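Nucleotidyltransferase-like protein (Exiguobacterium sibiricum, PDB 3C18) is of unknown specific function but probably belongs to the nucleotidyltransferases, which transfer a nucleotidyl group to a substrate. Local coordinates at residues Phe134-Asn139 with Tyr150-His155; Glu192-Ser197 with Glu202-Leu207. All coordinates share one frame; numbering follows the deposited sequence.

Contact 1: residues Phe134-Asn139 with Tyr150-His155; sequences FQDGRN and YTHVHH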
# COMPACT_ATOMS: atom_id res chain seq x y z
N PHE A 134 10.71 9.24 -6.84
CA PHE A 134 11.75 10.06 -7.50
C PHE A 134 12.61 10.76 -6.45
O PHE A 134 13.83 10.76 -6.48
CB PHE A 134 11.12 11.08 -8.46
CG PHE A 134 12.07 12.15 -8.92
CD1 PHE A 134 13.00 11.89 -9.91
CD2 PHE A 134 12.03 13.41 -8.37
CE1 PHE A 134 13.88 12.85 -10.30
CE2 PHE A 134 12.90 14.38 -8.78
CZ PHE A 134 13.83 14.09 -9.76
N GLN A 135 11.97 11.34 -5.47
CA GLN A 135 12.71 12.06 -4.41
C GLN A 135 13.60 11.14 -3.62
O GLN A 135 14.73 11.49 -3.27
CB GLN A 135 11.72 12.80 -3.50
CG GLN A 135 11.12 14.00 -4.24
CD GLN A 135 10.01 14.69 -3.47
OE1 GLN A 135 9.43 14.12 -2.53
NE2 GLN A 135 9.70 15.92 -3.87
N ASP A 136 13.13 9.94 -3.37
CA ASP A 136 13.90 9.00 -2.54
C ASP A 136 15.08 8.56 -3.37
O ASP A 136 16.19 8.39 -2.87
CB ASP A 136 13.09 7.75 -2.15
CG ASP A 136 12.11 8.01 -1.03
OD1 ASP A 136 12.03 9.15 -0.52
OD2 ASP A 136 11.42 7.05 -0.65
N GLY A 137 14.78 8.31 -4.64
CA GLY A 137 15.78 7.85 -5.60
C GLY A 137 16.92 8.83 -5.74
O GLY A 137 18.09 8.47 -5.81
N ARG A 138 16.55 10.10 -5.75
CA ARG A 138 17.52 11.18 -5.92
C ARG A 138 18.35 11.31 -4.66
O ARG A 138 19.58 11.45 -4.69
CB ARG A 138 16.77 12.46 -6.26
CG ARG A 138 17.68 13.63 -6.50
CD ARG A 138 16.89 14.84 -6.92
NE ARG A 138 15.91 15.19 -5.91
CZ ARG A 138 14.97 16.12 -6.07
NH1 ARG A 138 14.91 16.79 -7.22
NH2 ARG A 138 14.10 16.35 -5.10
N ASN A 139 17.68 11.23 -3.54
CA ASN A 139 18.34 11.32 -2.26
C ASN A 139 19.32 10.16 -2.08
O ASN A 139 20.47 10.35 -1.73
CB ASN A 139 17.31 11.38 -1.13
CG ASN A 139 17.96 11.41 0.27
OD1 ASN A 139 18.00 10.38 0.97
ND2 ASN A 139 18.50 12.57 0.66
N TYR A 150 18.36 2.65 -7.23
CA TYR A 150 17.84 1.92 -8.39
C TYR A 150 16.47 1.41 -8.10
O TYR A 150 15.57 1.51 -8.93
CB TYR A 150 18.71 0.73 -8.75
CG TYR A 150 18.33 0.05 -10.04
CD1 TYR A 150 17.25 -0.82 -10.10
CD2 TYR A 150 19.03 0.30 -11.20
CE1 TYR A 150 16.89 -1.46 -11.30
CE2 TYR A 150 18.69 -0.34 -12.42
CZ TYR A 150 17.64 -1.22 -12.46
OH TYR A 150 17.31 -1.85 -13.66
N THR A 151 16.28 0.92 -6.89
CA THR A 151 14.99 0.39 -6.49
C THR A 151 13.90 1.44 -6.62
O THR A 151 12.85 1.20 -7.18
CB THR A 151 15.00 -0.23 -5.06
OG1 THR A 151 15.93 -1.32 -5.02
CG2 THR A 151 13.65 -0.76 -4.73
N HIS A 152 14.17 2.64 -6.11
CA HIS A 152 13.19 3.73 -6.12
C HIS A 152 13.00 4.32 -7.50
O HIS A 152 11.89 4.61 -7.91
CB HIS A 152 13.52 4.78 -5.08
CG HIS A 152 13.38 4.26 -3.69
ND1 HIS A 152 12.28 4.53 -2.90
CD2 HIS A 152 14.14 3.40 -2.97
CE1 HIS A 152 12.40 3.91 -1.74
NE2 HIS A 152 13.52 3.21 -1.77
N VAL A 153 14.09 4.40 -8.24
CA VAL A 153 14.01 4.95 -9.59
C VAL A 153 13.12 4.05 -10.44
O VAL A 153 12.29 4.52 -11.22
CB VAL A 153 15.37 5.12 -10.25
CG1 VAL A 153 15.20 5.19 -11.74
CG2 VAL A 153 16.02 6.39 -9.70
N HIS A 154 13.29 2.75 -10.25
CA HIS A 154 12.55 1.75 -11.03
C HIS A 154 11.06 1.86 -10.69
O HIS A 154 10.20 1.89 -11.55
CB HIS A 154 13.09 0.34 -10.74
CG HIS A 154 12.31 -0.75 -11.38
ND1 HIS A 154 11.15 -1.25 -10.84
CD2 HIS A 154 12.51 -1.42 -12.55
CE1 HIS A 154 10.65 -2.16 -11.64
NE2 HIS A 154 11.46 -2.30 -12.68
N HIS A 155 10.77 1.98 -9.41
CA HIS A 155 9.39 2.11 -8.97
C HIS A 155 8.78 3.39 -9.52
O HIS A 155 7.65 3.42 -9.98
CB HIS A 155 9.30 2.11 -7.44
CG HIS A 155 9.65 0.80 -6.81
ND1 HIS A 155 9.34 0.51 -5.50
CD2 HIS A 155 10.27 -0.30 -7.30
CE1 HIS A 155 9.77 -0.70 -5.20
NE2 HIS A 155 10.33 -1.22 -6.28
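Helices 116-142 and 146-167 form an antiparallel helical hairpin in the YgxA-like substrate binding domain, and Gly137 meets His152 and Val153 where the two arms pass. The local axes come within 7.7 Å and cross at -153°. The lack of a side chain at Gly137 probably allows this close approach. Gly137 CA lies 4.9 Å from the CA of His152, the shortest such distance between the two segments. The CB of His152 rests 3.8 Å from the backbone N of Gly137. Gly137 also turns the bare side of its CA to Val153, whose CG2 comes to 4.4 Å from that CA.

Asp136 approaches the imidazole of His152 at a slant. Its CB packs against ND1 of the ring at 3.4 Å. The carboxylate and ring planes stand 66° apart. CG of His152 lies anti to its own carbonyl carbon (chi1 -67°), which swings the ring alongside Asp136. Asp136 OD2 sits near His152 ND1, but the angle is too poor for a hydrogen bond. Both polar groups turn instead to one guanidinium group, that of Arg133 one turn back on helix 116-142, whose NH2 makes a salt bridge to Asp136 OD2 and whose NE hydrogen-bonds His152 ND1. An alanine in place of His152 is likely to leave Arg133 NE without this acceptor and open a gap beside Asp136 CB.

Val174 of the second subunit also packs on His152, while further round helix 146-167 Tyr150 OH hydrogen-bonds its counterpart in that subunit and the two His154 rings stack. Back between the arms, Asp136 OD2 lies 3.5 Å from His152 CE1.

Contact 2: residues Glu192-Ser197 with Glu202-Leu207; sequences EQLLLS and EQRIHL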
# COMPACT_ATOMS: atom_id res chain seq x y z
N GLU A 192 13.37 1.57 -20.98
CA GLU A 192 14.11 0.65 -21.83
C GLU A 192 15.60 0.96 -21.72
O GLU A 192 16.42 0.07 -21.61
CB GLU A 192 13.63 0.77 -23.28
CG GLU A 192 13.87 -0.45 -24.12
CD GLU A 192 13.15 -0.41 -25.46
OE1 GLU A 192 13.25 0.64 -26.14
OE2 GLU A 192 12.49 -1.42 -25.83
N GLN A 193 15.90 2.24 -21.72
CA GLN A 193 17.28 2.72 -21.58
C GLN A 193 17.87 2.25 -20.28
O GLN A 193 19.07 2.01 -20.20
CB GLN A 193 17.36 4.25 -21.49
CG GLN A 193 17.18 5.06 -22.73
CD GLN A 193 16.99 6.54 -22.35
OE1 GLN A 193 17.53 7.03 -21.31
NE2 GLN A 193 16.18 7.26 -23.15
N LEU A 194 17.05 2.23 -19.25
CA LEU A 194 17.51 1.85 -17.90
C LEU A 194 17.77 0.35 -17.89
O LEU A 194 18.77 -0.11 -17.38
CB LEU A 194 16.49 2.25 -16.79
CG LEU A 194 16.84 1.83 -15.35
CD1 LEU A 194 18.16 2.37 -14.95
CD2 LEU A 194 15.76 2.21 -14.29
N LEU A 195 16.87 -0.41 -18.50
CA LEU A 195 16.99 -1.86 -18.42
C LEU A 195 18.13 -2.34 -19.27
O LEU A 195 18.95 -3.14 -18.85
CB LEU A 195 15.72 -2.57 -18.88
CG LEU A 195 14.53 -2.53 -17.92
CD1 LEU A 195 13.49 -3.57 -18.30
CD2 LEU A 195 15.01 -2.73 -16.51
N LEU A 196 18.15 -1.85 -20.49
CA LEU A 196 19.08 -2.39 -21.50
C LEU A 196 20.36 -1.61 -21.52
O LEU A 196 21.14 -1.68 -22.46
CB LEU A 196 18.43 -2.36 -22.87
CG LEU A 196 17.05 -3.02 -22.93
CD1 LEU A 196 16.49 -2.89 -24.37
CD2 LEU A 196 17.14 -4.48 -22.48
N SER A 197 20.56 -0.84 -20.47
CA SER A 197 21.71 0.04 -20.37
C SER A 197 22.96 -0.78 -20.27
O SER A 197 22.97 -1.86 -19.68
CB SER A 197 21.63 0.93 -19.11
OG SER A 197 22.73 1.84 -19.04
N GLU A 202 25.87 3.66 -11.71
CA GLU A 202 25.72 5.06 -11.32
C GLU A 202 25.18 5.87 -12.48
O GLU A 202 24.27 6.67 -12.33
CB GLU A 202 27.06 5.68 -10.85
CG GLU A 202 27.60 5.09 -9.58
CD GLU A 202 28.54 3.89 -9.82
OE1 GLU A 202 28.46 3.29 -10.90
OE2 GLU A 202 29.34 3.54 -8.92
N GLN A 203 25.78 5.68 -13.64
CA GLN A 203 25.42 6.46 -14.79
C GLN A 203 23.99 6.16 -15.21
O GLN A 203 23.22 7.08 -15.49
CB GLN A 203 26.38 6.22 -15.95
CG GLN A 203 26.12 7.15 -17.10
CD GLN A 203 26.45 8.59 -16.77
OE1 GLN A 203 27.54 8.89 -16.28
NE2 GLN A 203 25.52 9.50 -17.06
N ARG A 204 23.61 4.89 -15.22
CA ARG A 204 22.25 4.56 -15.72
C ARG A 204 21.19 5.15 -14.78
O ARG A 204 20.16 5.65 -15.21
CB ARG A 204 22.06 3.08 -15.95
CG ARG A 204 22.00 2.30 -14.67
CD ARG A 204 21.84 0.81 -14.94
NE ARG A 204 22.97 0.28 -15.67
CZ ARG A 204 23.03 -0.96 -16.10
NH1 ARG A 204 22.01 -1.77 -15.89
NH2 ARG A 204 24.09 -1.38 -16.76
N ILE A 205 21.48 5.13 -13.49
CA ILE A 205 20.55 5.70 -12.50
C ILE A 205 20.47 7.20 -12.68
O ILE A 205 19.42 7.81 -12.56
CB ILE A 205 21.00 5.39 -11.01
CG1 ILE A 205 20.98 3.90 -10.71
CG2 ILE A 205 20.12 6.12 -10.02
CD1 ILE A 205 21.71 3.55 -9.42
N HIS A 206 21.60 7.81 -12.92
CA HIS A 206 21.68 9.26 -13.04
C HIS A 206 20.89 9.72 -14.28
O HIS A 206 20.18 10.73 -14.27
CB HIS A 206 23.14 9.68 -13.21
CG HIS A 206 23.32 11.13 -13.52
ND1 HIS A 206 23.07 12.13 -12.59
CD2 HIS A 206 23.76 11.75 -14.64
CE1 HIS A 206 23.33 13.30 -13.14
NE2 HIS A 206 23.74 13.10 -14.38
N LEU A 207 21.08 8.98 -15.36
CA LEU A 207 20.36 9.27 -16.62
C LEU A 207 18.83 9.09 -16.46
O LEU A 207 18.02 9.88 -16.97
CB LEU A 207 20.87 8.36 -17.72
CG LEU A 207 22.24 8.71 -18.28
CD1 LEU A 207 22.47 7.80 -19.48
CD2 LEU A 207 22.32 10.18 -18.68
O HOH W 1 19.13 -1.95 -15.37
O HOH W 2 21.32 -3.27 -18.35
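Ser197 and Leu194 receive the long side chain of Arg204. Ser197 CB lies over the centre of one face of the guanidinium group, 3.7 Å above its plane, and Ser197 OG touches Arg204 CB at 3.4 Å. Leu194 meets the aliphatic part at about a right angle, its CD1 3.9 Å from Arg204 CG. The arginine chain bends at chi3 (62°), which brings its end round to the C-terminal turn of helix 185-195.

There water 1 links it to a backbone carbonyl. This water lies in the guanidinium plane at its edge. It donates to Leu194 O at 2.7 Å and accepts from Arg204 NH1 at 2.9 Å. Ser197 O is near Arg204 NH2, but the angle is poor. Helices 185-195 and 201-218 follow one another here through a short loop in the substrate binding domain.

The turn probably helps to position both partners. Arg204 NH2 hydrogen-bonds Glu199 O, and Ser197 OG hydrogen-bonds Glu199 N. Farther out, Leu195 O of the second subunit takes a weak hydrogen bond from Arg204 NH1, and Leu196 of that subunit packs on Arg204.

Overall arrangement
Both contacts are buried and reach the second subunit. Contact 2 lies farther out, its centre about 27 Å from the chain's centre against about 20 Å for contact 1. The centres of contacts 1 and 2 are about 12 Å apart. They join different helix pairs, which pack together through apolar side chains. Tyr150 CE2 lies 3.7 Å from Leu194 CD1, and Val153 CG1 lies 4.0 Å from Leu194 CD2. The chemistry differs with place. Between two helices, near the ends joined by their short connection, contact 1 relies on a glycine and close packing, with an arginine serving Asp136 and His152. At a helix end, contact 2 brings an arginine to backbone carbonyls, partly through water.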